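Bacteriocin immunity protein (Pseudomonas aeruginosa, PDB 4UHP) binds the DNase domain of pyocin AP41 in a tight complex and so probably protects the producing cell from it. Local coordinates at residues I18-E21 against F22-K26; I71-E74 against V75-R79. All blocks are in the same frame, centred on the assembly; numbering follows the deposited sequence.

Contact 1 (I18-E21 against F22-K26) follows the chain out of helix 12-19 into the loop before helix 31-49. Contact 2 (I71-E74 against V75-R79) lies within helix 68-81. Their centres are about 17 Å apart, on opposite sides of the centre of the chain. They still touch through apolar side chains: I19 CG2 lies 3.6 Å from I71 CD1, and F23 CE1 lies 3.7 Å from the same I71 CD1. I19 CG1 also packs on V72 CG2, at 4.0 Å. F45 of helix 31-49 touches I19, I71 and V75. Contact 1 reaches the other protein of the complex, whereas no other chain of the assembly touches contact 2.

Contact 1 of 2, residues I18-E21 against F22-K26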
loop_
_atom_site.group_PDB
_atom_site.type_symbol
_atom_site.label_atom_id
_atom_site.label_comp_id
_atom_site.label_asym_id
_atom_site.label_seq_id
_atom_site.Cartn_x
_atom_site.Cartn_y
_atom_site.Cartn_z
ATOM N N ILE D 18 -4.809 -9.057 -15.398
ATOM C CA ILE D 18 -4.589 -9.082 -13.956
ATOM C C ILE D 18 -3.971 -7.776 -13.469
ATOM O O ILE D 18 -4.375 -7.231 -12.437
ATOM C CB ILE D 18 -3.677 -10.256 -13.545
ATOM C CG1 ILE D 18 -4.333 -11.594 -13.886
ATOM C CG2 ILE D 18 -3.349 -10.193 -12.063
ATOM C CD1 ILE D 18 -3.499 -12.789 -13.491
ATOM N N ILE D 19 -2.990 -7.276 -14.217
ATOM C CA ILE D 19 -2.282 -6.060 -13.834
ATOM C C ILE D 19 -3.214 -4.847 -13.809
ATOM O O ILE D 19 -3.091 -3.975 -12.946
ATOM C CB ILE D 19 -1.101 -5.781 -14.781
ATOM C CG1 ILE D 19 -0.169 -6.992 -14.833
ATOM C CG2 ILE D 19 -0.332 -4.556 -14.326
ATOM C CD1 ILE D 19 0.339 -7.419 -13.469
ATOM N N GLU D 20 -4.159 -4.806 -14.742
ATOM C CA GLU D 20 -5.114 -3.706 -14.818
ATOM C C GLU D 20 -5.940 -3.585 -13.537
ATOM O O GLU D 20 -6.446 -2.511 -13.212
ATOM C CB GLU D 20 -6.037 -3.887 -16.025
ATOM C CG GLU D 20 -5.363 -3.619 -17.360
ATOM C CD GLU D 20 -6.226 -4.006 -18.546
ATOM O OE1 GLU D 20 -7.194 -4.773 -18.356
ATOM O OE2 GLU D 20 -5.929 -3.548 -19.669
ATOM N N GLU D 21 -6.061 -4.689 -12.809
ATOM C CA GLU D 21 -6.854 -4.717 -11.588
ATOM C C GLU D 21 -6.171 -3.925 -10.468
ATOM O O GLU D 21 -6.792 -3.598 -9.458
ATOM C CB GLU D 21 -7.108 -6.168 -11.161
ATOM C CG GLU D 21 -8.284 -6.351 -10.215
ATOM C CD GLU D 21 -8.914 -7.733 -10.312
ATOM O OE1 GLU D 21 -8.640 -8.452 -11.298
ATOM O OE2 GLU D 21 -9.682 -8.101 -9.400
ATOM N N PHE D 22 -4.894 -3.605 -10.661
ATOM C CA PHE D 22 -4.161 -2.771 -9.713
ATOM C C PHE D 22 -4.381 -1.281 -9.978
ATOM O O PHE D 22 -3.751 -0.432 -9.346
ATOM C CB PHE D 22 -2.666 -3.094 -9.761
ATOM C CG PHE D 22 -2.329 -4.467 -9.261
ATOM C CD1 PHE D 22 -2.096 -4.691 -7.916
ATOM C CD2 PHE D 22 -2.255 -5.537 -10.135
ATOM C CE1 PHE D 22 -1.791 -5.956 -7.453
ATOM C CE2 PHE D 22 -1.951 -6.803 -9.678
ATOM C CZ PHE D 22 -1.719 -7.013 -8.335
ATOM N N PHE D 23 -5.280 -0.970 -10.906
ATOM C CA PHE D 23 -5.553 0.416 -11.275
ATOM C C PHE D 23 -7.050 0.709 -11.303
ATOM O O PHE D 23 -7.461 1.865 -11.255
ATOM C CB PHE D 23 -4.938 0.737 -12.640
ATOM C CG PHE D 23 -3.436 0.679 -12.657
ATOM C CD1 PHE D 23 -2.777 -0.523 -12.855
ATOM C CD2 PHE D 23 -2.683 1.829 -12.484
ATOM C CE1 PHE D 23 -1.393 -0.580 -12.872
ATOM C CE2 PHE D 23 -1.301 1.780 -12.502
ATOM C CZ PHE D 23 -0.654 0.573 -12.695
ATOM N N LYS D 24 -7.854 -0.344 -11.394
ATOM C CA LYS D 24 -9.306 -0.216 -11.457
ATOM C C LYS D 24 -9.971 -1.291 -10.610
ATOM O O LYS D 24 -9.345 -2.290 -10.256
ATOM C CB LYS D 24 -9.802 -0.315 -12.904
ATOM C CG LYS D 24 -10.155 -1.731 -13.342
ATOM C CD LYS D 24 -10.660 -1.758 -14.777
ATOM C CE LYS D 24 -9.584 -2.246 -15.734
ATOM N NZ LYS D 24 -10.154 -2.742 -17.018
ATOM N N ASN D 25 -11.243 -1.085 -10.290
ATOM C CA ASN D 25 -11.998 -2.072 -9.528
ATOM C C ASN D 25 -12.743 -3.037 -10.442
ATOM O O ASN D 25 -13.958 -2.938 -10.603
ATOM C CB ASN D 25 -12.983 -1.381 -8.583
ATOM C CG ASN D 25 -13.486 -2.304 -7.493
ATOM O OD1 ASN D 25 -13.303 -3.520 -7.559
ATOM N ND2 ASN D 25 -14.127 -1.731 -6.482
ATOM N N LYS D 26 -12.005 -3.973 -11.034
ATOM C CA LYS D 26 -12.593 -4.965 -11.927
ATOM C C LYS D 26 -13.544 -5.900 -11.199
ATOM O O LYS D 26 -14.625 -6.209 -11.696
ATOM C CB LYS D 26 -11.498 -5.786 -12.611
ATOM C CG LYS D 26 -11.128 -5.289 -13.993
ATOM C CD LYS D 26 -10.313 -6.319 -14.749
ATOM C CE LYS D 26 -10.006 -5.854 -16.157
ATOM N NZ LYS D 26 -9.208 -6.863 -16.889
HETATM O O HOH W 1 -10.842 -5.530 -8.541
#
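E20 OE1 takes K26 NZ at 3.3 Å in a salt bridge, met nearly along the C-O axis of the carboxylate. K24 NZ is a longer ionic partner of the same oxygen, at 3.8 Å. The K26 chain is extended and crosses that of E20 at a slant. K24 bends at chi3 (102°), which lays its CE against E20 CB. In the backbone, F22 N donates to I19 O at 2.9 Å, and F23 N to E20 O at 3.0 Å. K24 N adds a weak bond to E20 O. I19 O lies at the edge of the F23 ring, 3.5 Å from F23 CD1. K26 NZ has a second acceptor in E17 O. E21 CG and CD rest on K26 CB, while E21 OE2 forms a salt bridge with R37 and lies 2.9 Å from a water that may donate to it. F22 packs on M38, L41 and V42 of helix 31-49. F22, F23 and N25 also pack against the other protein of the complex, and F22 O accepts a hydrogen bond from it. The i to i+3 bonds form a turn where helix 12-19 gives way to a loop, at the toxin interface of an immunity protein.

Contact 2 of 2, residues I71-E74 against V75-R79; sequences IVKE and VKEWR
K73 NZ donates to E77 OE2 at 3.0 Å, in a salt bridge that spans one helical turn. The ammonium group comes from above the carboxylate plane, 41° out of it. The last torsion of the lysine (chi4 62°) turns NZ onto E77 OE2; K73 CE lies 3.2 Å from that oxygen. The other carboxylate oxygen, E77 OE1, accepts from a water. That water donates to E74 OE1 as well, at 2.7 Å. It therefore links two acidic groups whose OE1 atoms are 4.4 Å apart, and its two donated bonds probably ease their repulsion. E74 OE2 is satisfied by H51 NE2. A bend at chi2 turns the E74 carboxylate back toward W78 and H51, and its OE2 lies 3.9 Å from W78 CB. The carboxylate and the indole ring are inclined at 39° to each other. The W78 ring in turn meets the H51 ring, so H51 serves both side chains.

The main-chain polar groups are paired in order. V75 N, K76 N, E77 N and W78 N donate to I71 O, V72 O, K73 O and E74 O, at 2.8 to 3.0 Å. R79 N continues the series to V75 O. W78 O accepts from N82 ND2. The end of the R79 side chain leads away from I71-E74, and its NE donates to P85 O. K76 NZ has a long, weak ion pair with E12.

The apolar side of the helix faces the core. V75 packs on F45 and T49 of helix 31-49, and V72 on L16 and I19 of helix 12-19. I71 also reaches V57 and I58 of helix 56-59. The whole is a regular alpha-helix with an i to i+4 salt bridge, packed as the last helix of the four-helix colicin/pyocin immunity fold.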
loop_
_atom_site.group_PDB
_atom_site.type_symbol
_atom_site.label_atom_id
_atom_site.label_comp_id
_atom_site.label_asym_id
_atom_site.label_seq_id
_atom_site.Cartn_x
_atom_site.Cartn_y
_atom_site.Cartn_z
ATOM N N ILE D 71 4.240 -2.160 -16.736
ATOM C CA ILE D 71 4.483 -3.238 -15.782
ATOM C C ILE D 71 4.713 -4.565 -16.505
ATOM O O ILE D 71 5.662 -5.294 -16.206
ATOM C CB ILE D 71 3.310 -3.389 -14.799
ATOM C CG1 ILE D 71 3.156 -2.112 -13.968
ATOM C CG2 ILE D 71 3.522 -4.595 -13.901
ATOM C CD1 ILE D 71 1.949 -2.104 -13.065
ATOM N N VAL D 72 3.839 -4.874 -17.455
ATOM C CA VAL D 72 3.975 -6.086 -18.251
ATOM C C VAL D 72 5.292 -6.078 -19.023
ATOM O O VAL D 72 5.994 -7.089 -19.079
ATOM C CB VAL D 72 2.796 -6.252 -19.233
ATOM C CG1 VAL D 72 3.064 -7.387 -20.212
ATOM C CG2 VAL D 72 1.504 -6.499 -18.469
ATOM N N LYS D 73 5.632 -4.928 -19.598
ATOM C CA LYS D 73 6.859 -4.798 -20.378
ATOM C C LYS D 73 8.108 -4.960 -19.505
ATOM O O LYS D 73 9.095 -5.559 -19.930
ATOM C CB LYS D 73 6.883 -3.455 -21.109
ATOM C CG LYS D 73 8.099 -3.255 -21.994
ATOM C CD LYS D 73 8.005 -1.945 -22.747
ATOM C CE LYS D 73 9.297 -1.600 -23.469
ATOM N NZ LYS D 73 9.650 -2.605 -24.510
ATOM N N GLU D 74 8.060 -4.438 -18.283
ATOM C CA GLU D 74 9.165 -4.619 -17.348
ATOM C C GLU D 74 9.341 -6.092 -16.999
ATOM O O GLU D 74 10.466 -6.593 -16.946
ATOM C CB GLU D 74 8.950 -3.798 -16.074
ATOM C CG GLU D 74 9.912 -4.145 -14.939
ATOM C CD GLU D 74 11.376 -3.991 -15.322
ATOM O OE1 GLU D 74 11.688 -3.123 -16.166
ATOM O OE2 GLU D 74 12.215 -4.738 -14.772
ATOM N N VAL D 75 8.228 -6.784 -16.773
ATOM C CA VAL D 75 8.269 -8.214 -16.490
ATOM C C VAL D 75 8.852 -8.974 -17.681
ATOM O O VAL D 75 9.778 -9.773 -17.526
ATOM C CB VAL D 75 6.867 -8.770 -16.152
ATOM C CG1 VAL D 75 6.867 -10.293 -16.187
ATOM C CG2 VAL D 75 6.408 -8.267 -14.784
ATOM N N LYS D 76 8.315 -8.705 -18.866
ATOM C CA LYS D 76 8.763 -9.366 -20.088
ATOM C C LYS D 76 10.259 -9.157 -20.317
ATOM O O LYS D 76 10.997 -10.115 -20.561
ATOM C CB LYS D 76 7.960 -8.857 -21.289
ATOM C CG LYS D 76 8.278 -9.550 -22.599
ATOM C CD LYS D 76 7.239 -9.227 -23.660
ATOM C CE LYS D 76 7.188 -7.738 -23.952
ATOM N NZ LYS D 76 6.175 -7.419 -24.996
ATOM N N GLU D 77 10.703 -7.907 -20.210
ATOM C CA GLU D 77 12.105 -7.561 -20.417
ATOM C C GLU D 77 13.035 -8.206 -19.392
ATOM O O GLU D 77 14.098 -8.711 -19.747
ATOM C CB GLU D 77 12.292 -6.040 -20.394
ATOM C CG GLU D 77 11.816 -5.339 -21.661
ATOM C CD GLU D 77 12.067 -3.839 -21.637
ATOM O OE1 GLU D 77 12.386 -3.296 -20.557
ATOM O OE2 GLU D 77 11.956 -3.202 -22.708
ATOM N N TRP D 78 12.643 -8.191 -18.121
ATOM C CA TRP D 78 13.503 -8.747 -17.088
ATOM C C TRP D 78 13.647 -10.258 -17.237
ATOM O O TRP D 78 14.740 -10.800 -17.085
ATOM C CB TRP D 78 12.986 -8.417 -15.685
ATOM C CG TRP D 78 13.828 -9.077 -14.642
ATOM C CD1 TRP D 78 15.002 -8.613 -14.126
ATOM C CD2 TRP D 78 13.588 -10.344 -14.020
ATOM N NE1 TRP D 78 15.499 -9.505 -13.210
ATOM C CE2 TRP D 78 14.652 -10.579 -13.129
ATOM C CE3 TRP D 78 12.574 -11.301 -14.126
ATOM C CZ2 TRP D 78 14.730 -11.730 -12.349
ATOM C CZ3 TRP D 78 12.652 -12.441 -13.349
ATOM C CH2 TRP D 78 13.723 -12.647 -12.473
ATOM N N ARG D 79 12.545 -10.936 -17.532
ATOM C CA ARG D 79 12.581 -12.385 -17.663
ATOM C C ARG D 79 13.372 -12.814 -18.893
ATOM O O ARG D 79 14.060 -13.832 -18.867
ATOM C CB ARG D 79 11.164 -12.953 -17.704
ATOM C CG ARG D 79 10.450 -12.848 -16.367
ATOM C CD ARG D 79 9.155 -13.616 -16.359
ATOM N NE ARG D 79 9.348 -15.033 -16.648
ATOM C CZ ARG D 79 9.500 -15.974 -15.722
ATOM N NH1 ARG D 79 9.484 -15.659 -14.432
ATOM N NH2 ARG D 79 9.665 -17.237 -16.089
HETATM O O HOH W 2 13.367 -3.015 -18.280
#